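Local coordinates for protein aspartokinase (PDB 3L76) that probably catalyses the ATP-dependent phosphorylation of aspartate to 4-phospho-L-aspartate, and binds lysine and threonine at its ACT domains, at residues 275-280 / 343-348; 311-316 / 478-483; 228-233 / 240-245; 2-7 / 170-175; 377-382 / 406-411. One frame throughout, in Å; residues are numbered along the deposited sequence. Where two conformers were deposited one is given.

The five contacts fall into two groups. Contacts 3 and 4 lie in the amino acid kinase part and share one sheet: their centres are 9 Å apart, and strand 228-232 runs parallel to strand 170-175. Contacts 1 and 2 lie about 41 to 56 Å away between centres, among the ACT domains. Strands 271-279 and 311-318 are neighbours there, Arg277 N bonds Asp313 OD1, and both contacts touch the same sulfate. Each also holds a residue of a different threonine pocket, Asp280 in contact 1 and Gln478 in contact 2. Contact 5 packs two helices of another ACT domain, its centre 25 Å from that of contact 2, with the Leu379 side chain about 7 Å from a bound threonine.

Contact 1 (275-280 / 343-348). With SO4 (sulfate ion), chain G.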
# COMPACT_ATOMS: atom_id res chain seq x y z
N LEU A 275 21.57 2.63 -56.99
CA LEU A 275 22.89 2.40 -57.54
C LEU A 275 23.39 1.04 -57.08
O LEU A 275 23.60 0.82 -55.90
CB LEU A 275 23.87 3.46 -57.06
CG LEU A 275 24.43 4.35 -58.17
CD1 LEU A 275 25.51 5.25 -57.60
CD2 LEU A 275 24.97 3.50 -59.32
N LEU A 276 23.56 0.12 -58.03
CA LEU A 276 23.96 -1.25 -57.72
C LEU A 276 25.46 -1.46 -57.81
O LEU A 276 26.13 -0.85 -58.66
CB LEU A 276 23.28 -2.21 -58.71
CG LEU A 276 21.77 -2.15 -58.81
CD1 LEU A 276 21.31 -3.02 -59.96
CD2 LEU A 276 21.12 -2.58 -57.49
N ARG A 277 25.99 -2.32 -56.95
CA ARG A 277 27.37 -2.80 -57.04
C ARG A 277 28.38 -1.67 -57.09
O ARG A 277 29.27 -1.65 -57.94
CB ARG A 277 27.55 -3.71 -58.25
CG ARG A 277 28.76 -4.62 -58.14
CD ARG A 277 28.67 -5.74 -59.15
NE ARG A 277 29.67 -6.77 -58.90
CZ ARG A 277 29.99 -7.71 -59.78
NH1 ARG A 277 29.40 -7.75 -60.97
NH2 ARG A 277 30.91 -8.60 -59.48
N VAL A 278 28.24 -0.73 -56.17
CA VAL A 278 29.17 0.37 -56.04
C VAL A 278 30.28 -0.11 -55.08
O VAL A 278 30.08 -1.08 -54.35
CB VAL A 278 28.41 1.63 -55.52
CG1 VAL A 278 28.44 1.69 -54.01
CG2 VAL A 278 28.97 2.89 -56.11
N PRO A 279 31.46 0.54 -55.10
CA PRO A 279 32.54 0.08 -54.21
C PRO A 279 32.22 0.30 -52.73
O PRO A 279 31.69 1.35 -52.35
CB PRO A 279 33.74 0.95 -54.63
CG PRO A 279 33.42 1.43 -56.01
CD PRO A 279 31.92 1.57 -56.06
N ASP A 280 32.55 -0.68 -51.90
CA ASP A 280 32.29 -0.56 -50.46
C ASP A 280 33.46 0.05 -49.71
O ASP A 280 34.21 -0.64 -49.03
CB ASP A 280 31.95 -1.93 -49.85
CG ASP A 280 31.65 -1.83 -48.36
OD1 ASP A 280 31.30 -0.73 -47.87
OD2 ASP A 280 31.77 -2.87 -47.67
N ALA A 343 34.01 1.11 -67.29
CA ALA A 343 34.06 -0.23 -66.71
C ALA A 343 32.69 -0.86 -66.75
O ALA A 343 31.69 -0.16 -66.63
CB ALA A 343 34.55 -0.16 -65.26
N ASP A 344 32.63 -2.17 -66.92
CA ASP A 344 31.38 -2.91 -66.79
C ASP A 344 31.27 -3.53 -65.40
O ASP A 344 32.23 -3.52 -64.64
CB ASP A 344 31.23 -3.97 -67.89
CG ASP A 344 32.23 -5.12 -67.75
OD1 ASP A 344 33.37 -4.91 -67.30
OD2 ASP A 344 31.86 -6.25 -68.13
N GLN A 345 30.08 -4.03 -65.06
CA GLN A 345 29.83 -4.66 -63.75
C GLN A 345 30.05 -3.75 -62.54
O GLN A 345 30.36 -4.25 -61.46
CB GLN A 345 30.68 -5.91 -63.57
CG GLN A 345 30.49 -7.00 -64.61
CD GLN A 345 31.58 -8.05 -64.52
OE1 GLN A 345 32.54 -7.88 -63.78
NE2 GLN A 345 31.44 -9.12 -65.29
N GLU A 346 29.90 -2.45 -62.72
CA GLU A 346 30.15 -1.50 -61.64
C GLU A 346 29.17 -0.34 -61.66
O GLU A 346 28.93 0.26 -62.70
CB GLU A 346 31.56 -0.93 -61.75
CG GLU A 346 32.62 -1.98 -61.72
CD GLU A 346 34.02 -1.40 -61.81
OE1 GLU A 346 34.92 -2.15 -62.20
OE2 GLU A 346 34.21 -0.20 -61.50
N ALA A 347 28.62 -0.01 -60.49
CA ALA A 347 27.81 1.19 -60.34
C ALA A 347 26.79 1.37 -61.48
O ALA A 347 26.92 2.28 -62.29
CB ALA A 347 28.71 2.39 -60.24
N GLU A 348 25.78 0.51 -61.52
CA GLU A 348 24.74 0.52 -62.55
C GLU A 348 23.46 1.05 -61.91
O GLU A 348 23.19 0.78 -60.74
CB GLU A 348 24.56 -0.91 -63.08
CG GLU A 348 23.21 -1.22 -63.70
CD GLU A 348 22.93 -2.72 -63.77
OE1 GLU A 348 21.90 -3.11 -64.36
OE2 GLU A 348 23.75 -3.50 -63.22
S SO4 G . 32.11 -7.56 -56.03
O1 SO4 G . 31.06 -8.22 -55.31
O2 SO4 G . 31.96 -6.15 -56.29
O3 SO4 G . 33.27 -7.71 -55.19
O4 SO4 G . 32.14 -8.15 -57.34
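Leu276 and Glu348 form an antiparallel hydrogen-bonded pair that is at once distorted into a G1 beta bulge, because Ala347 also faces Leu276. The bulge ties strand 271-279 of an ACT domain to the loop leading into strand 348-361. Leu276 N reaches Glu348 O at 2.8 Å and almost straight, 177° at the hydrogen, while Ala347 N approaches Arg277 O at 3.1 Å from above the carbonyl plane. The well-buried part centres on Ala347, whose CB meets Leu275 CD2 at 4.0 Å and Val278 CG2 at 4.2 Å. The looser side belongs to Arg277 and the exposed Gln345, whose chains lie side by side and point the same way. With CG anti to the backbone N (chi1 -159°) and the chain extended on to NE, Arg277 reaches a sulfate, probably from the crystallisation liquor, and NH2 donates to its O4. An alanine here would probably leave that oxygen without its guanidinium donor and open a gap alongside Gln345. Arg277 CD rests 3.2 Å from Gln345 O, and Arg277 NH1 3.4 Å from Gln345 CB.

Contact 2 (311-316 / 478-483); sequences SNDIAF and QSQRCR. With THR (threonine), chain D; SO4 (sulfate ion), chain G.
Asp313 reaches from strand 311-318 of one ACT domain toward Gln480 and Arg483, in the chain just after strand 475-479 of another. Its CB lies 4.1 Å from Gln480 CG. CG, anti to the carbonyl carbon (chi1 -51°), carries the carboxylate in between Gln480 and Arg483. OD1 forms a long salt bridge of 3.6 Å with Arg483 NH1, and water 3 joins the same two atoms by hydrogen bonds; Arg277 N is a further donor to OD1. The carboxylate and guanidinium planes stand 74° apart. OD2 turns to water: water 1 links it to Arg481 O, water 2 to Gln480 N, and Gln480 CB packs against OD2 at 3.6 Å. Further along the strand, Ala315 CB touches Ser479 OG at 3.8 Å and Gln480 NE2 at 3.7 Å, and that NE2 donates to Ser479 OG within its own segment, while Gln480 OE1 accepts from Lys272 NZ. Gln478, facing elsewhere, holds the hydroxyl OG1 of a bound threonine 2.7 Å from its OE1. No direct hydrogen bond crosses between the two segments: one long ion pair and three waters join them, so the Asp313 carboxylate would probably be stabilised largely by donors around it rather than by close charge pairing.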
# COMPACT_ATOMS: atom_id res chain seq x y z
N SER A 311 31.53 -4.88 -52.32
CA SER A 311 30.72 -3.76 -52.76
C SER A 311 29.33 -3.72 -52.09
O SER A 311 29.00 -4.59 -51.29
CB SER A 311 30.61 -3.77 -54.29
OG SER A 311 30.16 -5.02 -54.75
N ASN A 312 28.54 -2.71 -52.40
CA ASN A 312 27.19 -2.63 -51.86
C ASN A 312 26.24 -1.94 -52.84
O ASN A 312 26.68 -1.38 -53.83
CB ASN A 312 27.18 -1.87 -50.53
CG ASN A 312 26.08 -2.34 -49.59
OD1 ASN A 312 25.08 -2.90 -50.02
ND2 ASN A 312 26.28 -2.13 -48.30
N ASP A 313 24.94 -1.97 -52.55
CA ASP A 313 23.97 -1.16 -53.29
C ASP A 313 23.56 0.05 -52.43
O ASP A 313 23.67 0.03 -51.20
CB ASP A 313 22.76 -1.97 -53.68
CG ASP A 313 23.10 -3.27 -54.37
OD1 ASP A 313 24.06 -3.32 -55.19
OD2 ASP A 313 22.39 -4.26 -54.11
N ILE A 314 23.10 1.10 -53.08
CA ILE A 314 22.50 2.22 -52.39
C ILE A 314 21.14 2.56 -53.02
O ILE A 314 21.05 2.80 -54.22
CB ILE A 314 23.39 3.44 -52.38
CG1 ILE A 314 24.73 3.10 -51.72
CG2 ILE A 314 22.70 4.59 -51.65
CD1 ILE A 314 25.71 4.27 -51.65
N ALA A 315 20.09 2.56 -52.21
CA ALA A 315 18.75 2.84 -52.72
C ALA A 315 18.18 4.04 -52.02
O ALA A 315 18.46 4.27 -50.85
CB ALA A 315 17.84 1.64 -52.57
N PHE A 316 17.43 4.84 -52.76
CA PHE A 316 16.73 5.97 -52.18
C PHE A 316 15.41 6.19 -52.91
O PHE A 316 15.20 5.66 -54.00
CB PHE A 316 17.59 7.23 -52.15
CG PHE A 316 18.03 7.70 -53.50
CD1 PHE A 316 17.28 8.61 -54.21
CD2 PHE A 316 19.22 7.26 -54.05
CE1 PHE A 316 17.71 9.07 -55.45
CE2 PHE A 316 19.64 7.71 -55.29
CZ PHE A 316 18.88 8.61 -55.98
N GLN A 478 16.42 -4.04 -45.50
CA GLN A 478 16.29 -4.93 -46.64
C GLN A 478 16.22 -4.07 -47.89
O GLN A 478 15.43 -3.13 -47.96
CB GLN A 478 15.06 -5.83 -46.50
CG GLN A 478 14.79 -6.70 -47.71
CD GLN A 478 13.50 -7.47 -47.58
OE1 GLN A 478 13.32 -8.25 -46.64
NE2 GLN A 478 12.58 -7.27 -48.52
N SER A 479 17.07 -4.37 -48.87
CA SER A 479 17.18 -3.53 -50.05
C SER A 479 16.94 -4.29 -51.35
O SER A 479 15.83 -4.76 -51.61
CB SER A 479 18.52 -2.79 -50.07
OG SER A 479 18.50 -1.76 -51.03
N GLN A 480 17.97 -4.43 -52.17
CA GLN A 480 17.77 -4.99 -53.51
C GLN A 480 17.69 -6.52 -53.55
O GLN A 480 18.02 -7.21 -52.58
CB GLN A 480 18.86 -4.49 -54.46
CG GLN A 480 18.90 -2.94 -54.56
CD GLN A 480 17.51 -2.37 -54.75
OE1 GLN A 480 16.93 -2.45 -55.84
NE2 GLN A 480 16.95 -1.79 -53.70
N ARG A 481 17.23 -7.05 -54.68
CA ARG A 481 17.43 -8.46 -54.97
C ARG A 481 18.92 -8.78 -55.11
O ARG A 481 19.70 -7.99 -55.64
CB ARG A 481 16.68 -8.87 -56.22
CG ARG A 481 15.19 -8.86 -56.01
CD ARG A 481 14.43 -9.34 -57.22
NE ARG A 481 13.11 -9.85 -56.86
CZ ARG A 481 12.23 -10.36 -57.72
NH1 ARG A 481 12.53 -10.43 -59.01
NH2 ARG A 481 11.06 -10.80 -57.29
N CYS A 482 19.31 -9.94 -54.59
CA CYS A 482 20.69 -10.43 -54.70
C CYS A 482 21.08 -10.66 -56.16
O CYS A 482 20.30 -11.21 -56.95
CB CYS A 482 20.82 -11.77 -53.97
SG CYS A 482 20.30 -11.77 -52.29
N ARG A 483 22.30 -10.28 -56.54
CA ARG A 483 22.78 -10.67 -57.88
C ARG A 483 23.17 -12.16 -57.92
O ARG A 483 24.13 -12.60 -57.28
CB ARG A 483 23.96 -9.79 -58.32
CG ARG A 483 23.85 -8.37 -57.86
CD ARG A 483 25.05 -7.58 -58.30
NE ARG A 483 26.28 -7.90 -57.56
CZ ARG A 483 26.66 -7.28 -56.44
NH1 ARG A 483 25.89 -6.33 -55.91
NH2 ARG A 483 27.81 -7.62 -55.85
N THR D . 9.95 -10.57 -49.88
CA THR D . 10.05 -11.30 -48.62
C THR D . 8.74 -11.17 -47.85
O THR D . 7.86 -10.38 -48.24
CB THR D . 11.19 -10.80 -47.73
OG1 THR D . 10.98 -9.41 -47.41
CG2 THR D . 12.55 -10.98 -48.43
OXT THR D . 8.56 -11.86 -46.84
S SO4 G . 32.11 -7.56 -56.03
O1 SO4 G . 31.06 -8.22 -55.31
O2 SO4 G . 31.96 -6.15 -56.29
O3 SO4 G . 33.27 -7.71 -55.19
O4 SO4 G . 32.14 -8.15 -57.34
O HOH W 1 22.26 -7.07 -54.18
O HOH W 2 20.93 -4.34 -51.72
O HOH W 3 23.58 -5.39 -56.86

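Contact 3 (228-233 / 240-245)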
# COMPACT_ATOMS: atom_id res chain seq x y z
N LEU A 228 4.52 20.27 -23.23
CA LEU A 228 5.29 19.55 -22.23
C LEU A 228 6.57 20.29 -21.89
O LEU A 228 7.11 21.03 -22.72
CB LEU A 228 5.66 18.17 -22.74
CG LEU A 228 4.82 16.98 -22.32
CD1 LEU A 228 5.51 15.71 -22.78
CD2 LEU A 228 4.62 16.99 -20.81
N VAL A 229 7.07 20.07 -20.68
CA VAL A 229 8.31 20.69 -20.24
C VAL A 229 9.10 19.77 -19.33
O VAL A 229 8.61 19.35 -18.28
CB VAL A 229 8.04 21.97 -19.44
CG1 VAL A 229 9.33 22.71 -19.20
CG2 VAL A 229 7.05 22.86 -20.17
N VAL A 230 10.32 19.45 -19.74
CA VAL A 230 11.25 18.70 -18.91
C VAL A 230 12.14 19.69 -18.17
O VAL A 230 12.92 20.41 -18.78
CB VAL A 230 12.12 17.75 -19.76
CG1 VAL A 230 13.10 16.98 -18.89
CG2 VAL A 230 11.22 16.80 -20.52
N ARG A 231 12.00 19.72 -16.85
CA ARG A 231 12.74 20.67 -16.02
C ARG A 231 13.43 19.94 -14.88
O ARG A 231 13.27 18.73 -14.73
CB ARG A 231 11.81 21.75 -15.46
CG ARG A 231 11.31 22.75 -16.49
CD ARG A 231 9.95 23.31 -16.11
NE ARG A 231 10.02 24.60 -15.42
CZ ARG A 231 9.53 25.73 -15.90
NH1 ARG A 231 8.92 25.75 -17.09
NH2 ARG A 231 9.63 26.85 -15.20
N SER A 232 14.19 20.68 -14.08
CA SER A 232 14.85 20.11 -12.92
C SER A 232 14.28 20.70 -11.64
O SER A 232 13.89 21.87 -11.62
CB SER A 232 16.34 20.39 -12.95
OG SER A 232 16.91 20.02 -11.71
N SER A 233 14.25 19.89 -10.59
CA SER A 233 13.70 20.29 -9.29
C SER A 233 14.68 21.15 -8.49
O SER A 233 14.26 22.02 -7.72
CB SER A 233 13.32 19.06 -8.47
OG SER A 233 12.60 18.13 -9.26
N THR A 240 13.58 22.02 -20.81
CA THR A 240 13.37 21.73 -22.22
C THR A 240 11.89 21.56 -22.57
O THR A 240 11.19 20.70 -22.03
CB THR A 240 14.14 20.46 -22.66
OG1 THR A 240 15.54 20.63 -22.39
CG2 THR A 240 13.92 20.19 -24.13
N LYS A 241 11.42 22.40 -23.48
CA LYS A 241 10.03 22.40 -23.92
C LYS A 241 9.80 21.36 -25.02
O LYS A 241 10.45 21.38 -26.06
CB LYS A 241 9.66 23.80 -24.41
CG LYS A 241 8.21 23.98 -24.78
CD LYS A 241 7.94 25.43 -25.18
CE LYS A 241 8.58 26.38 -24.19
NZ LYS A 241 7.99 27.74 -24.28
N VAL A 242 8.88 20.44 -24.78
CA VAL A 242 8.54 19.44 -25.78
C VAL A 242 7.27 19.87 -26.52
O VAL A 242 6.17 19.86 -25.98
CB VAL A 242 8.38 18.04 -25.16
CG1 VAL A 242 7.94 17.04 -26.22
CG2 VAL A 242 9.69 17.60 -24.54
N VAL A 243 7.45 20.22 -27.79
CA VAL A 243 6.47 20.98 -28.54
C VAL A 243 5.61 20.11 -29.46
O VAL A 243 6.10 19.18 -30.10
CB VAL A 243 7.21 22.07 -29.36
CG1 VAL A 243 6.28 22.80 -30.30
CG2 VAL A 243 7.91 23.02 -28.43
N ALA A 244 4.33 20.42 -29.53
CA ALA A 244 3.37 19.60 -30.26
C ALA A 244 2.65 20.42 -31.33
O ALA A 244 2.69 21.64 -31.31
CB ALA A 244 2.37 18.98 -29.27
N PRO A 245 1.95 19.76 -32.26
CA PRO A 245 1.09 20.54 -33.15
C PRO A 245 -0.10 21.05 -32.34
O PRO A 245 -0.57 20.34 -31.46
CB PRO A 245 0.60 19.51 -34.17
CG PRO A 245 1.32 18.23 -33.86
CD PRO A 245 1.75 18.31 -32.44
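Thr240 N donates to Val230 O at 2.7 Å, with 166° at the hydrogen, and Val230 N answers to Thr240 O at 2.8 Å. Two residues along, Leu228 and Val242 make the second hydrogen-bonded pair, through Val242 N to Leu228 O at 2.8 Å and a longer return bond from Leu228 N to Val242 O. Between them, Val229 and Lys241 are a non-hydrogen-bonded pair with CA atoms 4.4 Å apart. This is a beta hairpin of the amino acid kinase sheet: strand 228-232 also runs parallel to strand 170-175, and strand 240-243 parallel to strand 196-198. Leu228, Val230, Thr240 and Val242 share one face. There Leu228 CB meets Val242 CB at 3.6 Å, and helix 215-224 covers both residues through Ala221 and Val218. Thr240 OG1, beside its own backbone N (chi1 -58°), is bonded to Met194 O and Ile180 N. On the opposite face Lys241 CG passes 3.8 Å from Leu228 O, while Val229 CG1 lies 3.9 Å from Thr240 O.

Contact 4 (2-7 / 170-175); sequences ALIVQK and FCEIYT
The rings of Phe170 and Tyr174 meet strand 3-8 quite differently. Phe170 takes Ile4 obliquely, with Ile4 CD1 at 3.7 Å from its CZ, and has Glu172 CG at its edge in the ring plane. Tyr174 has Lys7 O at its edge, Gln6 CD coming obliquely to 3.9 Å from its CE1, and Phe8 stacked on it. Between the two rings lie Gln6 and Glu172, each with CG anti to the carbonyl carbon (chi1 -58° and -47°) and extended beyond it; the two chains run side by side in one direction. Their amide and carboxylate planes stand 85° apart, and the bond from Gln6 NE2 to Glu172 OE2 is weak at 3.4 Å. The other oxygen, Glu172 OE1, accepts a weak bond from Tyr174 OH and has a long, weak ion pair with Arg231. On the opposite face Lys7 CG packs 3.7 Å from Ile173 CD1, while Lys7 NZ bonds Ser41 OG. From Val5 on, the backbones are joined by Glu172 N to Val5 O at 2.9 Å, Lys7 N to Glu172 O at 3.0 Å and Tyr174 N to Lys7 O at 2.8 Å. Helix 154-166 covers the face of Val5 and Lys7, and helix 16-31 that of Ile4 and Gln6. Neighbouring parallel strands between two helix layers are typical of the central sheet of the amino acid kinase fold, with Lys7 opening the Lys-Phe-Gly-Gly sequence of the aspartokinase signature.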
# COMPACT_ATOMS: atom_id res chain seq x y z
N ALA A 2 -2.68 29.06 -16.20
CA ALA A 2 -3.43 28.78 -14.98
C ALA A 2 -3.37 27.30 -14.64
O ALA A 2 -2.60 26.90 -13.76
CB ALA A 2 -4.87 29.25 -15.13
N LEU A 3 -4.17 26.48 -15.33
CA LEU A 3 -4.25 25.05 -15.04
C LEU A 3 -3.02 24.26 -15.48
O LEU A 3 -2.81 24.01 -16.67
CB LEU A 3 -5.50 24.43 -15.66
CG LEU A 3 -5.75 22.96 -15.31
CD1 LEU A 3 -5.74 22.78 -13.80
CD2 LEU A 3 -7.05 22.45 -15.92
N ILE A 4 -2.22 23.85 -14.49
CA ILE A 4 -0.94 23.21 -14.73
C ILE A 4 -0.91 21.83 -14.07
O ILE A 4 -1.19 21.71 -12.88
CB ILE A 4 0.20 24.04 -14.12
CG1 ILE A 4 0.20 25.47 -14.68
CG2 ILE A 4 1.55 23.39 -14.36
CD1 ILE A 4 1.19 26.38 -13.99
N VAL A 5 -0.56 20.80 -14.83
CA VAL A 5 -0.29 19.49 -14.25
C VAL A 5 1.21 19.33 -14.06
O VAL A 5 1.96 19.42 -15.03
CB VAL A 5 -0.78 18.35 -15.13
CG1 VAL A 5 -0.51 17.00 -14.45
CG2 VAL A 5 -2.27 18.51 -15.47
N GLN A 6 1.64 19.12 -12.83
CA GLN A 6 3.06 18.87 -12.55
C GLN A 6 3.29 17.42 -12.11
O GLN A 6 2.45 16.82 -11.44
CB GLN A 6 3.60 19.83 -11.49
CG GLN A 6 3.46 21.31 -11.84
CD GLN A 6 4.09 22.22 -10.80
OE1 GLN A 6 4.49 21.76 -9.72
NE2 GLN A 6 4.19 23.50 -11.11
N LYS A 7 4.43 16.86 -12.49
CA LYS A 7 4.81 15.52 -12.06
C LYS A 7 6.21 15.56 -11.51
O LYS A 7 7.07 16.27 -12.02
CB LYS A 7 4.70 14.50 -13.20
CG LYS A 7 6.04 13.86 -13.59
CD LYS A 7 6.19 12.42 -13.10
CE LYS A 7 7.59 11.90 -13.44
NZ LYS A 7 7.80 10.45 -13.20
N PHE A 170 -0.62 23.45 -19.78
CA PHE A 170 0.58 22.67 -20.08
C PHE A 170 0.89 21.66 -18.98
O PHE A 170 0.21 21.62 -17.96
CB PHE A 170 1.79 23.57 -20.37
CG PHE A 170 2.00 24.64 -19.35
CD1 PHE A 170 2.95 24.49 -18.35
CD2 PHE A 170 1.26 25.81 -19.40
CE1 PHE A 170 3.15 25.49 -17.41
CE2 PHE A 170 1.45 26.82 -18.46
CZ PHE A 170 2.40 26.65 -17.46
N CYS A 171 1.91 20.85 -19.21
CA CYS A 171 2.27 19.77 -18.31
C CYS A 171 3.78 19.75 -18.12
O CYS A 171 4.52 19.73 -19.09
CB CYS A 171 1.78 18.43 -18.89
SG CYS A 171 2.37 16.98 -18.02
N GLU A 172 4.22 19.77 -16.87
CA GLU A 172 5.64 19.85 -16.56
C GLU A 172 6.14 18.58 -15.88
O GLU A 172 5.54 18.14 -14.91
CB GLU A 172 5.91 21.04 -15.64
CG GLU A 172 5.24 22.33 -16.09
CD GLU A 172 5.58 23.51 -15.19
OE1 GLU A 172 6.71 24.01 -15.25
OE2 GLU A 172 4.69 23.95 -14.44
N ILE A 173 7.22 18.00 -16.41
CA ILE A 173 7.82 16.81 -15.82
C ILE A 173 9.10 17.19 -15.09
O ILE A 173 10.08 17.59 -15.72
CB ILE A 173 8.19 15.76 -16.88
CG1 ILE A 173 7.02 15.48 -17.81
CG2 ILE A 173 8.68 14.48 -16.20
CD1 ILE A 173 5.91 14.67 -17.19
N TYR A 174 9.09 17.05 -13.77
CA TYR A 174 10.25 17.42 -12.96
C TYR A 174 11.13 16.23 -12.65
O TYR A 174 10.64 15.13 -12.38
CB TYR A 174 9.82 18.14 -11.68
CG TYR A 174 9.24 19.51 -11.94
CD1 TYR A 174 7.89 19.67 -12.21
CD2 TYR A 174 10.05 20.63 -11.94
CE1 TYR A 174 7.35 20.92 -12.46
CE2 TYR A 174 9.52 21.89 -12.19
CZ TYR A 174 8.17 22.03 -12.44
OH TYR A 174 7.63 23.26 -12.70
N THR A 175 12.44 16.46 -12.68
CA THR A 175 13.41 15.39 -12.56
C THR A 175 14.77 15.93 -12.17
O THR A 175 14.94 17.15 -12.05
CB THR A 175 13.52 14.63 -13.89
OG1 THR A 175 14.58 13.67 -13.80
CG2 THR A 175 13.81 15.60 -15.04

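Contact 5 (377-382 / 406-411)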
# COMPACT_ATOMS: atom_id res chain seq x y z
N LYS A 377 3.72 -10.42 -40.97
CA LYS A 377 2.70 -11.47 -41.05
C LYS A 377 1.40 -10.95 -41.66
O LYS A 377 0.81 -11.58 -42.53
CB LYS A 377 2.43 -12.08 -39.67
CG LYS A 377 1.30 -13.11 -39.65
CD LYS A 377 0.77 -13.33 -38.22
CE LYS A 377 -0.51 -14.17 -38.21
NZ LYS A 377 -0.31 -15.54 -38.76
N THR A 378 0.96 -9.78 -41.20
CA THR A 378 -0.26 -9.16 -41.71
C THR A 378 -0.21 -8.99 -43.22
O THR A 378 -1.17 -9.33 -43.91
CB THR A 378 -0.52 -7.81 -41.06
OG1 THR A 378 -0.51 -7.96 -39.64
CG2 THR A 378 -1.87 -7.26 -41.48
N LEU A 379 0.89 -8.45 -43.73
CA LEU A 379 1.09 -8.30 -45.17
C LEU A 379 1.16 -9.66 -45.87
O LEU A 379 0.53 -9.88 -46.91
CB LEU A 379 2.35 -7.48 -45.47
CG LEU A 379 2.30 -6.05 -44.91
CD1 LEU A 379 3.55 -5.31 -45.22
CD2 LEU A 379 1.11 -5.30 -45.46
N ALA A 380 1.93 -10.57 -45.29
CA ALA A 380 2.02 -11.92 -45.86
C ALA A 380 0.66 -12.59 -45.93
O ALA A 380 0.34 -13.25 -46.92
CB ALA A 380 2.99 -12.78 -45.08
N ASP A 381 -0.13 -12.45 -44.88
CA ASP A 381 -1.42 -13.14 -44.83
C ASP A 381 -2.35 -12.59 -45.89
O ASP A 381 -3.28 -13.27 -46.32
CB ASP A 381 -2.07 -13.02 -43.45
CG ASP A 381 -1.38 -13.87 -42.41
OD1 ASP A 381 -0.77 -14.89 -42.79
OD2 ASP A 381 -1.44 -13.50 -41.22
N VAL A 382 -2.10 -11.36 -46.34
CA VAL A 382 -2.95 -10.78 -47.35
C VAL A 382 -2.27 -10.81 -48.74
O VAL A 382 -2.72 -10.18 -49.71
CB VAL A 382 -3.48 -9.37 -46.90
CG1 VAL A 382 -2.53 -8.27 -47.29
CG2 VAL A 382 -4.87 -9.12 -47.42
N ASP A 406 -3.86 -0.90 -51.31
CA ASP A 406 -5.20 -0.92 -50.70
C ASP A 406 -5.36 -2.06 -49.72
O ASP A 406 -5.82 -1.84 -48.60
CB ASP A 406 -6.32 -1.06 -51.73
CG ASP A 406 -7.00 0.25 -52.04
OD1 ASP A 406 -7.58 0.36 -53.15
OD2 ASP A 406 -6.96 1.17 -51.20
N ARG A 407 -4.99 -3.27 -50.13
CA ARG A 407 -5.21 -4.43 -49.28
C ARG A 407 -4.21 -4.45 -48.14
O ARG A 407 -4.52 -4.96 -47.05
CB ARG A 407 -5.25 -5.76 -50.07
CG ARG A 407 -3.97 -6.19 -50.78
CD ARG A 407 -4.26 -7.15 -51.97
NE ARG A 407 -5.51 -7.89 -51.84
CZ ARG A 407 -5.61 -9.17 -51.49
NH1 ARG A 407 -4.52 -9.89 -51.25
NH2 ARG A 407 -6.80 -9.74 -51.39
N ALA A 408 -3.06 -3.84 -48.36
CA ALA A 408 -2.01 -3.79 -47.35
C ALA A 408 -2.39 -2.85 -46.20
O ALA A 408 -2.22 -3.18 -45.01
CB ALA A 408 -0.68 -3.38 -47.98
N ILE A 409 -2.89 -1.67 -46.55
CA ILE A 409 -3.31 -0.65 -45.58
C ILE A 409 -4.49 -1.10 -44.77
O ILE A 409 -4.58 -0.87 -43.56
CB ILE A 409 -3.76 0.63 -46.28
CG1 ILE A 409 -2.57 1.37 -46.88
CG2 ILE A 409 -4.55 1.55 -45.29
CD1 ILE A 409 -2.98 2.41 -47.90
N ALA A 410 -5.45 -1.72 -45.45
CA ALA A 410 -6.65 -2.18 -44.77
C ALA A 410 -6.25 -3.23 -43.77
O ALA A 410 -6.75 -3.24 -42.64
CB ALA A 410 -7.64 -2.77 -45.76
N ALA A 411 -5.35 -4.13 -44.18
CA ALA A 411 -4.92 -5.23 -43.32
C ALA A 411 -4.17 -4.74 -42.10
O ALA A 411 -4.36 -5.28 -41.02
CB ALA A 411 -4.06 -6.21 -44.08
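Two helices of one ACT domain, 371-381 and 405-415, pack here through Thr378 and Leu379, with Val382 just past the end of the first helix, on one side and Ala408 and Ala411 on the other. The small alanines let the branched side chains come close to the second helix. Leu379 CD2 rests on Ala408 CB at 3.6 Å; Ile358 of strand 348-361 touches both residues from the sheet. Thr378 presents its methyl: CG2 is anti to the backbone N and meets Ala411 CB at 3.6 Å. The hydroxyl OG1, beside the backbone N (chi1 -54°), bonds Lys374 O in its own helix. Val382 buries more surface against the second helix than any other residue here. Its CG1 lies 4.1 Å from Ala411 CB and 3.9 Å from Arg407 O, while its backbone N keeps weak bonds to Thr378 O and Leu379 O. An alanine here would probably open a gap beside Ala411 CB and leave that methyl less well packed. Arg407 was modelled in two conformers, and the approach of its guanidinium to Val382 is doubtful. Paired helices lying against an antiparallel sheet, as these do with Ile358 beneath them, are typical of the beta-alpha-beta-beta-alpha-beta ACT fold.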